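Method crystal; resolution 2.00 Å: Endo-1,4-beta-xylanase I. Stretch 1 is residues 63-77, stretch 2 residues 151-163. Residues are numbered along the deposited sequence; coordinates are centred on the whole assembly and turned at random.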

# COMPACT_ATOMS: atom_id res chain seq x y z
N LEU A 63 -7.80 -0.89 -17.26
CA LEU A 63 -7.29 -1.88 -18.20
C LEU A 63 -6.01 -1.25 -18.77
O LEU A 63 -6.06 -0.22 -19.43
CB LEU A 63 -8.29 -2.15 -19.33
CG LEU A 63 -7.85 -3.16 -20.40
CD1 LEU A 63 -7.55 -4.53 -19.77
CD2 LEU A 63 -8.92 -3.28 -21.48
N SER A 64 -4.86 -1.87 -18.50
CA SER A 64 -3.62 -1.29 -18.97
C SER A 64 -2.42 -2.21 -19.06
O SER A 64 -2.39 -3.28 -18.46
CB SER A 64 -3.22 -0.15 -18.02
OG SER A 64 -2.92 -0.63 -16.72
N VAL A 65 -1.44 -1.78 -19.86
CA VAL A 65 -0.19 -2.52 -19.95
C VAL A 65 0.44 -2.04 -18.65
O VAL A 65 0.43 -0.84 -18.36
CB VAL A 65 0.66 -2.10 -21.18
CG1 VAL A 65 2.05 -2.73 -21.10
CG2 VAL A 65 -0.04 -2.51 -22.49
N TYR A 66 0.87 -2.98 -17.82
CA TYR A 66 1.47 -2.69 -16.52
C TYR A 66 2.83 -3.37 -16.40
O TYR A 66 3.03 -4.47 -16.92
CB TYR A 66 0.51 -3.19 -15.42
CG TYR A 66 1.07 -3.18 -14.01
CD1 TYR A 66 1.13 -2.01 -13.26
CD2 TYR A 66 1.51 -4.36 -13.41
CE1 TYR A 66 1.61 -2.01 -11.96
CE2 TYR A 66 1.99 -4.37 -12.12
CZ TYR A 66 2.04 -3.19 -11.39
OH TYR A 66 2.51 -3.21 -10.10
N GLY A 67 3.75 -2.73 -15.69
CA GLY A 67 5.07 -3.32 -15.53
C GLY A 67 5.95 -2.65 -14.50
O GLY A 67 5.55 -1.70 -13.82
N TRP A 68 7.17 -3.17 -14.39
CA TRP A 68 8.17 -2.69 -13.46
C TRP A 68 9.53 -2.52 -14.14
O TRP A 68 9.77 -3.01 -15.24
CB TRP A 68 8.32 -3.65 -12.28
CG TRP A 68 7.18 -3.59 -11.33
CD1 TRP A 68 5.97 -4.19 -11.49
CD2 TRP A 68 7.11 -2.84 -10.11
NE1 TRP A 68 5.14 -3.85 -10.45
CE2 TRP A 68 5.81 -3.02 -9.58
CE3 TRP A 68 8.02 -2.03 -9.41
CZ2 TRP A 68 5.40 -2.42 -8.39
CZ3 TRP A 68 7.60 -1.44 -8.22
CH2 TRP A 68 6.30 -1.64 -7.73
N SER A 69 10.43 -1.84 -13.44
CA SER A 69 11.77 -1.58 -13.92
C SER A 69 12.65 -1.52 -12.68
O SER A 69 12.17 -1.20 -11.60
CB SER A 69 11.78 -0.24 -14.67
OG SER A 69 13.08 0.19 -14.98
N THR A 70 13.92 -1.89 -12.83
CA THR A 70 14.85 -1.85 -11.71
C THR A 70 16.05 -0.97 -12.00
O THR A 70 16.47 -0.83 -13.15
CB THR A 70 15.31 -3.26 -11.26
OG1 THR A 70 15.73 -4.02 -12.39
CG2 THR A 70 14.18 -3.99 -10.56
N ASN A 71 16.55 -0.33 -10.95
CA ASN A 71 17.71 0.56 -11.00
C ASN A 71 17.61 1.62 -12.11
O ASN A 71 18.36 1.58 -13.09
CB ASN A 71 19.00 -0.25 -11.15
CG ASN A 71 20.22 0.51 -10.72
OD1 ASN A 71 20.32 0.97 -9.58
ND2 ASN A 71 21.18 0.64 -11.62
N PRO A 72 16.72 2.61 -11.94
CA PRO A 72 15.81 2.85 -10.81
C PRO A 72 14.55 1.97 -10.78
O PRO A 72 14.12 1.44 -11.81
CB PRO A 72 15.42 4.31 -11.02
CG PRO A 72 15.31 4.40 -12.51
CD PRO A 72 16.55 3.66 -12.97
N LEU A 73 13.96 1.84 -9.59
CA LEU A 73 12.74 1.06 -9.41
C LEU A 73 11.57 1.90 -9.91
O LEU A 73 11.30 2.98 -9.37
CB LEU A 73 12.54 0.69 -7.93
CG LEU A 73 11.26 -0.08 -7.56
CD1 LEU A 73 11.20 -1.40 -8.30
CD2 LEU A 73 11.19 -0.30 -6.06
N VAL A 74 10.87 1.41 -10.94
CA VAL A 74 9.76 2.13 -11.55
C VAL A 74 8.53 1.27 -11.86
O VAL A 74 8.64 0.24 -12.51
CB VAL A 74 10.20 2.78 -12.90
CG1 VAL A 74 9.03 3.53 -13.54
CG2 VAL A 74 11.39 3.71 -12.70
N GLU A 75 7.37 1.74 -11.45
CA GLU A 75 6.13 1.03 -11.75
C GLU A 75 5.45 1.87 -12.83
O GLU A 75 5.19 3.05 -12.63
CB GLU A 75 5.24 0.96 -10.51
CG GLU A 75 3.86 0.38 -10.74
CD GLU A 75 3.05 0.30 -9.45
OE1 GLU A 75 3.01 1.30 -8.72
OE2 GLU A 75 2.48 -0.77 -9.17
N TYR A 76 5.15 1.27 -13.97
CA TYR A 76 4.53 2.04 -15.02
C TYR A 76 3.21 1.47 -15.50
O TYR A 76 2.94 0.28 -15.36
CB TYR A 76 5.51 2.24 -16.18
CG TYR A 76 5.94 0.99 -16.92
CD1 TYR A 76 5.13 0.46 -17.92
CD2 TYR A 76 7.14 0.34 -16.62
CE1 TYR A 76 5.50 -0.69 -18.61
CE2 TYR A 76 7.52 -0.82 -17.31
CZ TYR A 76 6.69 -1.33 -18.30
OH TYR A 76 7.02 -2.47 -19.00
N TYR A 77 2.37 2.35 -16.04
CA TYR A 77 1.06 1.98 -16.56
C TYR A 77 0.85 2.70 -17.87
O TYR A 77 1.33 3.82 -18.06
CB TYR A 77 -0.09 2.46 -15.65
CG TYR A 77 -0.19 1.85 -14.27
CD1 TYR A 77 0.79 2.08 -13.31
CD2 TYR A 77 -1.33 1.13 -13.88
CE1 TYR A 77 0.66 1.62 -12.02
CE2 TYR A 77 -1.47 0.65 -12.59
CZ TYR A 77 -0.47 0.91 -11.66
OH TYR A 77 -0.57 0.47 -10.36
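Stretch 2 151-163: LHLGQMNYQVVAV

The apolar centre of the contact, on one face of a β-sheet, is built around Tyr-66. Its CB lies 4.2 Å from CB of Ala-162, its CD2 is 4.0 Å from CG2 of Val-160, and its CE2 is 4.0 Å from CE1 of Tyr-158. The methyl of Ala-162 and the branched side chain of Val-160 are compact enough to pack along the long tyrosine, and CG2 of Val-160 meets the edge of its ring. Tyr-158 in turn leans on Trp-68, CZ to Trp-68 CD1 at 3.4 Å; the tyrosine ring and the five-membered indole ring have centroids 4.9 Å apart and planes inclined at 48°. The polar atoms of Trp-68 and Tyr-66 are linked within stretch 1: NE1 of Trp-68 donates to OH of Tyr-66 (2.7 Å), which donates to OE2 of Glu-75 (2.6 Å), so these two aromatic side chains supply apolar surface while NE1 of Trp-68 and OH of Tyr-66 are hydrogen-bonded.

On the opposite face, Leu-63 reaches with CD1 to CG2 of Val-163 at 3.8 Å, and Val-65 is paired with Val-161, their CA atoms 4.3 Å apart. β-branched valine suits such extended backbone. Farther along, Leu-153, in the loop preceding the strand, brings CD2 to within 3.6 Å of CG1 of Val-74. Gly-67, paired with Gln-159, has no side chain; a CB here would clash with O of Tyr-158 and OH of Tyr-76. The space lets OH of Tyr-76 accept a hydrogen bond from NE2 of Gln-159 at 2.9 Å, the extended glutamine being long enough to reach it.

The backbone ladder holds these side chains in register. Stretch 2 lies beside the first strand of stretch 1 as its antiparallel neighbour: strand 155-163 runs against strand 63-70 at 147° between their N-to-C directions, with axes approaching to 4.5 Å, and together the two stretches bury 1062 Å². Ser-64 N donates to Ala-162 O (3.1 Å) and Ala-162 N to Ser-64 O (2.9 Å); Tyr-66 N to Val-160 O and Val-160 N to Tyr-66 O are both 2.8 Å. Between Gly-67 and Ser-69 the register shifts by one residue, a β-bulge. Trp-68 spans it, its N donating to Tyr-158 O and its O accepting from Asn-157 N, each at 3.2 Å. Regular pairing resumes with Ser-69 opposite Met-156, and the next pair is hydrogen-bonded: Thr-70 N donates to Gln-155 O (2.9 Å) and Gln-155 N to Thr-70 O (2.7 Å).

The polar edge lies near the turn. Ser-69, short and hydroxylated, accepts at OG from Gly-154 N (2.7 Å). Gly-154 fits close against the backbone, its CA 3.3 Å from Thr-70 O, where a CB would collide with that oxygen. Pro-72, after a cis peptide bond, sets CG 3.6 Å from His-152 O, while the exposed Gln-155 brings OE1 3.8 Å from CB of Asn-71. At the other end, a water bridges OG of Ser-64 (2.7 Å) and O of Ala-162 (3.1 Å).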

# COMPACT_ATOMS: atom_id res chain seq x y z
N LEU A 151 11.34 11.24 -17.38
CA LEU A 151 10.88 10.02 -16.72
C LEU A 151 11.82 8.90 -17.17
O LEU A 151 11.62 8.23 -18.19
CB LEU A 151 9.41 9.73 -17.08
CG LEU A 151 8.42 10.89 -16.82
CD1 LEU A 151 6.99 10.40 -16.95
CD2 LEU A 151 8.65 11.48 -15.44
N HIS A 152 12.87 8.73 -16.37
CA HIS A 152 13.95 7.76 -16.60
C HIS A 152 13.66 6.31 -16.14
O HIS A 152 13.35 6.07 -14.96
CB HIS A 152 15.19 8.33 -15.89
CG HIS A 152 16.47 7.61 -16.19
ND1 HIS A 152 17.24 7.03 -15.21
CD2 HIS A 152 17.13 7.42 -17.36
CE1 HIS A 152 18.32 6.50 -15.76
NE2 HIS A 152 18.28 6.73 -17.06
N LEU A 153 13.81 5.36 -17.06
CA LEU A 153 13.60 3.93 -16.77
C LEU A 153 14.92 3.17 -16.62
O LEU A 153 15.96 3.61 -17.11
CB LEU A 153 12.79 3.25 -17.89
CG LEU A 153 11.30 3.51 -18.06
CD1 LEU A 153 10.76 2.64 -19.17
CD2 LEU A 153 10.57 3.20 -16.77
N GLY A 154 14.87 2.03 -15.93
CA GLY A 154 16.05 1.21 -15.72
C GLY A 154 15.96 -0.10 -16.47
O GLY A 154 15.47 -0.13 -17.61
N GLN A 155 16.43 -1.19 -15.86
CA GLN A 155 16.38 -2.53 -16.46
C GLN A 155 14.94 -3.03 -16.47
O GLN A 155 14.25 -2.97 -15.46
CB GLN A 155 17.21 -3.52 -15.66
CG GLN A 155 18.58 -3.04 -15.25
CD GLN A 155 19.20 -3.92 -14.18
OE1 GLN A 155 19.74 -3.43 -13.19
NE2 GLN A 155 19.11 -5.23 -14.36
N MET A 156 14.51 -3.58 -17.61
CA MET A 156 13.15 -4.10 -17.73
C MET A 156 12.91 -5.36 -16.90
O MET A 156 13.69 -6.31 -16.94
CB MET A 156 12.84 -4.43 -19.20
CG MET A 156 12.63 -3.21 -20.08
SD MET A 156 11.10 -2.37 -19.73
CE MET A 156 10.17 -2.82 -21.15
N ASN A 157 11.82 -5.34 -16.14
CA ASN A 157 11.42 -6.48 -15.35
C ASN A 157 10.14 -6.99 -16.01
O ASN A 157 9.99 -6.84 -17.22
CB ASN A 157 11.19 -6.11 -13.89
CG ASN A 157 11.20 -7.32 -12.99
OD1 ASN A 157 10.16 -7.96 -12.76
ND2 ASN A 157 12.37 -7.68 -12.49
N TYR A 158 9.19 -7.55 -15.26
CA TYR A 158 7.99 -8.07 -15.91
C TYR A 158 7.09 -7.02 -16.56
O TYR A 158 7.10 -5.84 -16.20
CB TYR A 158 7.22 -9.02 -14.99
CG TYR A 158 6.44 -8.39 -13.85
CD1 TYR A 158 5.16 -7.87 -14.07
CD2 TYR A 158 6.94 -8.39 -12.55
CE1 TYR A 158 4.40 -7.37 -13.03
CE2 TYR A 158 6.18 -7.90 -11.49
CZ TYR A 158 4.91 -7.38 -11.74
OH TYR A 158 4.15 -6.87 -10.70
N GLN A 159 6.31 -7.47 -17.55
CA GLN A 159 5.43 -6.59 -18.30
C GLN A 159 4.19 -7.38 -18.68
O GLN A 159 4.26 -8.32 -19.46
CB GLN A 159 6.17 -6.10 -19.55
CG GLN A 159 5.40 -5.19 -20.47
CD GLN A 159 6.23 -4.83 -21.70
OE1 GLN A 159 6.17 -5.50 -22.73
NE2 GLN A 159 7.04 -3.78 -21.58
N VAL A 160 3.05 -7.00 -18.12
CA VAL A 160 1.80 -7.70 -18.38
C VAL A 160 0.69 -6.75 -18.81
O VAL A 160 0.87 -5.55 -18.83
CB VAL A 160 1.29 -8.45 -17.11
CG1 VAL A 160 2.25 -9.58 -16.71
CG2 VAL A 160 1.12 -7.48 -15.95
N VAL A 161 -0.42 -7.34 -19.24
CA VAL A 161 -1.62 -6.61 -19.60
C VAL A 161 -2.46 -6.96 -18.37
O VAL A 161 -2.75 -8.13 -18.14
CB VAL A 161 -2.29 -7.18 -20.85
CG1 VAL A 161 -3.68 -6.58 -21.03
CG2 VAL A 161 -1.43 -6.90 -22.06
N ALA A 162 -2.77 -5.97 -17.55
CA ALA A 162 -3.52 -6.23 -16.33
C ALA A 162 -4.79 -5.42 -16.10
O ALA A 162 -5.01 -4.36 -16.70
CB ALA A 162 -2.58 -6.07 -15.12
N VAL A 163 -5.65 -5.97 -15.25
CA VAL A 163 -6.90 -5.34 -14.87
C VAL A 163 -6.69 -5.10 -13.39
O VAL A 163 -6.19 -5.98 -12.68
CB VAL A 163 -8.11 -6.27 -15.08
CG1 VAL A 163 -9.34 -5.69 -14.42
CG2 VAL A 163 -8.39 -6.44 -16.57
O HOH W 1 -4.23 -2.01 -14.77
O HOH W 2 9.07 -4.15 -17.92